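Local coordinates for E3 ubiquitin-protein ligase TRIM65 (Homo sapiens, PDB 7JL4), which acts as an E3 ubiquitin ligase in innate immunity, autophagy and inflammation, and is represented here by its C-terminal PRY-SPRY (B30.2) domain, at residues E76-D81 and G137-M142; V88-L93 and S110-C115. All blocks are in the same frame, centred on the assembly; numbering follows the deposited sequence. Where two conformers were deposited one is given.

How the contacts relate
The two contacts lie in different sheets of one B30.2/SPRY beta-sandwich. Contact 1 pairs neighbouring strands 72-79 and 139-145 of the seven-stranded antiparallel sheet; contact 2 pairs strands 84-89 and 111-116, neighbours in the six-stranded one. Their centres are about 18 Å apart, on opposite sides of the chain's centre. Strand 84-89 follows 72-79 directly, so the chain changes sheet between them, and contact 2 is nested inside the loop that contact 1 closes. The layers meet where M142 CE of contact 1 packs 3.8 Å from V88 CG1 of contact 2; L140 on L86 and V88 on L151 also pack across, so each contact turns one face into the core between them.

Contact 1. Residues E76-D81 and G137-M142; sequences EVRASD and GRLLGM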
loop_
_atom_site.group_PDB
_atom_site.type_symbol
_atom_site.label_atom_id
_atom_site.label_comp_id
_atom_site.label_asym_id
_atom_site.label_seq_id
_atom_site.Cartn_x
_atom_site.Cartn_y
_atom_site.Cartn_z
ATOM N N GLU A 76 8.527 -1.011 -3.560
ATOM C CA GLU A 76 8.800 -1.022 -2.131
ATOM C C GLU A 76 8.346 0.286 -1.500
ATOM O O GLU A 76 8.394 1.350 -2.119
ATOM C CB GLU A 76 10.290 -1.273 -1.855
ATOM C CG GLU A 76 10.692 -2.710 -2.197
ATOM C CD GLU A 76 12.186 -2.956 -2.166
ATOM O OE1 GLU A 76 12.949 -2.009 -1.885
ATOM O OE2 GLU A 76 12.600 -4.126 -2.362
ATOM N N VAL A 77 7.903 0.186 -0.253
ATOM C CA VAL A 77 7.349 1.297 0.517
ATOM C C VAL A 77 7.974 1.254 1.903
ATOM O O VAL A 77 8.121 0.166 2.475
ATOM C CB VAL A 77 5.812 1.186 0.634
ATOM C CG1 VAL A 77 5.242 2.306 1.510
ATOM C CG2 VAL A 77 5.151 1.166 -0.732
ATOM N N ARG A 78 8.324 2.411 2.459
ATOM C CA ARG A 78 8.783 2.479 3.845
ATOM C C ARG A 78 7.725 3.129 4.731
ATOM O O ARG A 78 7.269 4.239 4.447
ATOM C CB ARG A 78 10.091 3.245 3.975
ATOM C CG ARG A 78 10.528 3.314 5.451
ATOM C CD ARG A 78 11.961 3.695 5.645
ATOM N NE ARG A 78 12.911 2.696 5.152
ATOM C CZ ARG A 78 13.261 1.599 5.823
ATOM N NH1 ARG A 78 12.715 1.327 7.001
ATOM N NH2 ARG A 78 14.147 0.763 5.305
ATOM N N ALA A 79 7.366 2.459 5.824
ATOM C CA ALA A 79 6.422 2.992 6.800
ATOM C C ALA A 79 7.172 3.561 8.000
ATOM O O ALA A 79 8.110 2.934 8.501
ATOM C CB ALA A 79 5.462 1.891 7.268
ATOM N N SER A 80 6.742 4.730 8.494
ATOM C CA SER A 80 7.404 5.293 9.678
ATOM C C SER A 80 7.106 4.497 10.940
ATOM O O SER A 80 7.834 4.643 11.935
ATOM C CB SER A 80 6.985 6.749 9.936
ATOM O OG SER A 80 5.583 6.846 10.187
ATOM N N ASP A 81 6.050 3.686 10.929
ATOM C CA ASP A 81 5.517 3.055 12.136
ATOM C C ASP A 81 4.459 2.053 11.694
ATOM O O ASP A 81 4.099 1.994 10.515
ATOM C CB ASP A 81 4.907 4.092 13.074
ATOM C CG ASP A 81 4.756 3.594 14.516
ATOM O OD1 ASP A 81 5.149 2.444 14.840
ATOM O OD2 ASP A 81 4.253 4.396 15.325
ATOM N N GLY A 137 10.243 -5.276 10.774
ATOM C CA GLY A 137 10.720 -4.489 9.648
ATOM C C GLY A 137 9.653 -3.550 9.122
ATOM O O GLY A 137 8.467 -3.872 9.091
ATOM N N ARG A 138 10.090 -2.369 8.679
ATOM C CA ARG A 138 9.184 -1.362 8.140
ATOM C C ARG A 138 9.412 -1.089 6.655
ATOM O O ARG A 138 8.856 -0.123 6.120
ATOM C CB ARG A 138 9.315 -0.064 8.944
ATOM C CG ARG A 138 8.883 -0.220 10.408
ATOM C CD ARG A 138 7.384 -0.394 10.533
ATOM N NE ARG A 138 7.016 -0.734 11.927
ATOM C CZ ARG A 138 6.643 -1.944 12.337
ATOM N NH1 ARG A 138 6.596 -2.946 11.479
ATOM N NH2 ARG A 138 6.336 -2.158 13.622
ATOM N N LEU A 139 10.216 -1.901 5.978
ATOM C CA LEU A 139 10.431 -1.770 4.538
ATOM C C LEU A 139 9.683 -2.919 3.876
ATOM O O LEU A 139 10.034 -4.089 4.066
ATOM C CB LEU A 139 11.920 -1.785 4.205
ATOM C CG LEU A 139 12.230 -1.661 2.720
ATOM C CD1 LEU A 139 11.673 -0.361 2.162
ATOM C CD2 LEU A 139 13.728 -1.746 2.478
ATOM N N LEU A 140 8.640 -2.591 3.115
ATOM C CA LEU A 140 7.693 -3.584 2.650
ATOM C C LEU A 140 7.662 -3.584 1.133
ATOM O O LEU A 140 7.767 -2.526 0.503
ATOM C CB LEU A 140 6.301 -3.298 3.214
ATOM C CG LEU A 140 6.369 -3.251 4.745
ATOM C CD1 LEU A 140 5.147 -2.568 5.318
ATOM C CD2 LEU A 140 6.530 -4.672 5.270
ATOM N N GLY A 141 7.528 -4.769 0.545
ATOM C CA GLY A 141 7.459 -4.904 -0.901
ATOM C C GLY A 141 6.131 -5.493 -1.336
ATOM O O GLY A 141 5.518 -6.282 -0.614
ATOM N N MET A 142 5.694 -5.111 -2.541
ATOM C CA MET A 142 4.513 -5.678 -3.184
ATOM C C MET A 142 4.892 -6.146 -4.579
ATOM O O MET A 142 5.315 -5.333 -5.410
ATOM C CB MET A 142 3.370 -4.665 -3.233
ATOM C CG MET A 142 2.872 -4.274 -1.811
ATOM S SD MET A 142 1.706 -2.901 -1.859
ATOM C CE MET A 142 0.332 -3.634 -2.723
HETATM O O HOH W 1 6.735 0.270 14.558
#
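Strands 76-79 and 139-142 pair antiparallel in the seven-stranded sheet of the SPRY sandwich, their short axes approaching to 4.6 Å at an angle of 150°. V77 and L140 form the hydrogen-bonded pair (V77 N to L140 O 2.8 Å, L140 N to V77 O 2.9 Å); A79 N to R138 O (3.0 Å) continues the ladder. On their shared face L140 reaches L86 of the opposing sheet, while V77 packs beside L186 of adjacent strand 185-188. On the reverse face E76, R78 and L139 gather, the E76 carboxylate held by a hydrogen bond to Y74 and a salt bridge to R12. The R78 chain bends at chi3 (-66°) and crosses L139 at about a right angle, its guanidinium lying with one face over L139 CB, 3.6 Å from NH2, which is salt-bridged to E157. An alanine in place of R78 would probably uncover L139 CB and leave E157 without this charged mate. R138 CB packs 3.3 Å from A79 O, and a water in its guanidinium plane accepts from NH2 and donates to D81 OD1. Chemistry thus divides by face: aliphatic inward, the R78 guanidinium over aliphatic carbon on the reverse, with a water-mediated link just beyond the paired strands.

Contact 2. Residues V88-L93 and S110-C115; sequences VSYPQL and SSWGLC. Unlike the reference sequence in segment 110-115: S110 (reference Cys).
V88-L93 and S110-C115 form an antiparallel strand pairing that ends in a T-shaped Y90-W112 pair, where strand 84-89 ends and strand 111-116 begins in the six-stranded sheet of the B30.2/SPRY beta-sandwich. The backbone evidence is a short ladder. V88 and W112 are a hydrogen-bonded pair, V88 N to W112 O and W112 N to V88 O both at 3.0 Å; S89 and S111 follow as a non-hydrogen-bonded pair with CA atoms 4.1 Å apart. One further bond, Y90 N to S110 O, is straight (166° at the hydrogen) and ties in the first residue beyond the strand, where a type I turn from Y90 to L93 begins.

Side chains divide between two faces. With S89 and S111 the methylene groups meet, CB to CB at 3.8 Å, and L93 CD1 comes 3.9 Å from S111 OG, a hydroxyl hydrogen-bonded to the backbone N of G106. V88 and W112 lie on the other face, toward the second sheet, where both touch L151. The indole has further aromatic neighbours: H125 stacks on it, and F166 and F170 meet it edge-to-face.

Y90 adds the T-shaped pair. W112 directs the edge of its six-membered ring at the Y90 face, centroids 5.4 Å apart and planes at 82°. Y90 chi1 (-69°) places CG beside the backbone N, 3.9 Å from the S110 O that this N binds, and the hydroxyl at the far end of the ring is hydrogen-bonded to N171 N, which probably steadies that end. The approach is offset from the ring centre: W112 CZ3 stands over the Y90 face, displaced toward the rim, and W112 CH2 makes the closer touch, 3.7 Å from Y90 CZ.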
loop_
_atom_site.group_PDB
_atom_site.type_symbol
_atom_site.label_atom_id
_atom_site.label_comp_id
_atom_site.label_asym_id
_atom_site.label_seq_id
_atom_site.Cartn_x
_atom_site.Cartn_y
_atom_site.Cartn_z
ATOM N N VAL A 88 -4.009 -2.860 -3.163
ATOM C CA VAL A 88 -4.395 -2.485 -4.521
ATOM C C VAL A 88 -5.908 -2.617 -4.640
ATOM O O VAL A 88 -6.536 -3.401 -3.916
ATOM C CB VAL A 88 -3.693 -3.363 -5.574
ATOM C CG1 VAL A 88 -2.187 -3.073 -5.569
ATOM C CG2 VAL A 88 -3.970 -4.823 -5.314
ATOM N N SER A 89 -6.502 -1.846 -5.557
ATOM C CA SER A 89 -7.948 -1.878 -5.748
ATOM C C SER A 89 -8.308 -1.701 -7.213
ATOM O O SER A 89 -7.569 -1.083 -7.982
ATOM C CB SER A 89 -8.666 -0.760 -4.978
ATOM O OG SER A 89 -8.312 0.514 -5.520
ATOM N N TYR A 90 -9.498 -2.202 -7.563
ATOM C CA TYR A 90 -10.148 -1.858 -8.806
ATOM C C TYR A 90 -10.612 -0.409 -8.719
ATOM O O TYR A 90 -10.655 0.164 -7.626
ATOM C CB TYR A 90 -11.343 -2.776 -9.045
ATOM C CG TYR A 90 -10.990 -4.214 -9.344
ATOM C CD1 TYR A 90 -9.783 -4.558 -9.979
ATOM C CD2 TYR A 90 -11.879 -5.234 -9.011
ATOM C CE1 TYR A 90 -9.475 -5.908 -10.276
ATOM C CE2 TYR A 90 -11.599 -6.563 -9.306
ATOM C CZ TYR A 90 -10.404 -6.904 -9.913
ATOM O OH TYR A 90 -10.195 -8.245 -10.170
ATOM N N PRO A 91 -10.984 0.201 -9.848
ATOM C CA PRO A 91 -11.438 1.604 -9.820
ATOM C C PRO A 91 -12.676 1.880 -8.964
ATOM O O PRO A 91 -12.925 3.047 -8.645
ATOM C CB PRO A 91 -11.729 1.905 -11.299
ATOM C CG PRO A 91 -10.862 0.940 -12.068
ATOM C CD PRO A 91 -10.829 -0.306 -11.235
ATOM N N GLN A 92 -13.480 0.881 -8.604
ATOM C CA GLN A 92 -14.745 1.170 -7.933
ATOM C C GLN A 92 -14.620 1.342 -6.421
ATOM O O GLN A 92 -15.646 1.493 -5.750
ATOM C CB GLN A 92 -15.777 0.082 -8.226
ATOM N N LEU A 93 -13.414 1.329 -5.872
ATOM C CA LEU A 93 -13.267 1.382 -4.423
ATOM C C LEU A 93 -13.939 2.638 -3.877
ATOM O O LEU A 93 -13.636 3.744 -4.343
ATOM C CB LEU A 93 -11.794 1.352 -4.021
ATOM C CG LEU A 93 -11.513 1.347 -2.518
ATOM C CD1 LEU A 93 -11.975 0.029 -1.884
ATOM C CD2 LEU A 93 -10.029 1.575 -2.231
ATOM N N SER A 110 -13.282 -5.820 -4.227
ATOM C CA SER A 110 -12.565 -5.015 -5.231
ATOM C C SER A 110 -11.170 -4.596 -4.792
ATOM O O SER A 110 -10.485 -3.869 -5.534
ATOM C CB SER A 110 -13.390 -3.770 -5.595
ATOM O OG SER A 110 -13.587 -2.958 -4.439
ATOM N N SER A 111 -10.709 -5.052 -3.629
ATOM C CA SER A 111 -9.405 -4.640 -3.148
ATOM C C SER A 111 -8.786 -5.735 -2.304
ATOM O O SER A 111 -9.465 -6.652 -1.823
ATOM C CB SER A 111 -9.512 -3.328 -2.371
ATOM O OG SER A 111 -10.373 -3.484 -1.273
ATOM N N TRP A 112 -7.475 -5.631 -2.143
ATOM C CA TRP A 112 -6.673 -6.595 -1.399
ATOM C C TRP A 112 -5.637 -5.787 -0.632
ATOM O O TRP A 112 -5.061 -4.853 -1.196
ATOM C CB TRP A 112 -5.939 -7.558 -2.378
ATOM C CG TRP A 112 -6.816 -8.490 -3.186
ATOM C CD1 TRP A 112 -7.011 -9.827 -2.967
ATOM C CD2 TRP A 112 -7.569 -8.164 -4.370
ATOM N NE1 TRP A 112 -7.843 -10.354 -3.943
ATOM C CE2 TRP A 112 -8.205 -9.355 -4.807
ATOM C CE3 TRP A 112 -7.745 -6.994 -5.117
ATOM C CZ2 TRP A 112 -9.025 -9.398 -5.942
ATOM C CZ3 TRP A 112 -8.571 -7.031 -6.227
ATOM C CH2 TRP A 112 -9.198 -8.223 -6.632
ATOM N N GLY A 113 -5.360 -6.136 0.623
ATOM C CA GLY A 113 -4.448 -5.309 1.398
ATOM C C GLY A 113 -3.770 -6.070 2.517
ATOM O O GLY A 113 -4.157 -7.189 2.859
ATOM N N LEU A 114 -2.693 -5.471 3.034
ATOM C CA LEU A 114 -1.943 -6.004 4.166
ATOM C C LEU A 114 -1.839 -4.880 5.175
ATOM O O LEU A 114 -1.207 -3.857 4.891
ATOM C CB LEU A 114 -0.536 -6.468 3.768
ATOM C CG LEU A 114 0.219 -7.160 4.917
ATOM C CD1 LEU A 114 -0.285 -8.571 5.086
ATOM C CD2 LEU A 114 1.720 -7.167 4.697
ATOM N N CYS A 115 -2.463 -5.048 6.341
ATOM C CA CYS A 115 -2.383 -4.019 7.368
ATOM C C CYS A 115 -1.322 -4.418 8.398
ATOM O O CYS A 115 -1.301 -5.559 8.874
ATOM C CB CYS A 115 -3.761 -3.812 8.002
ATOM S SG CYS A 115 -3.727 -2.704 9.454
#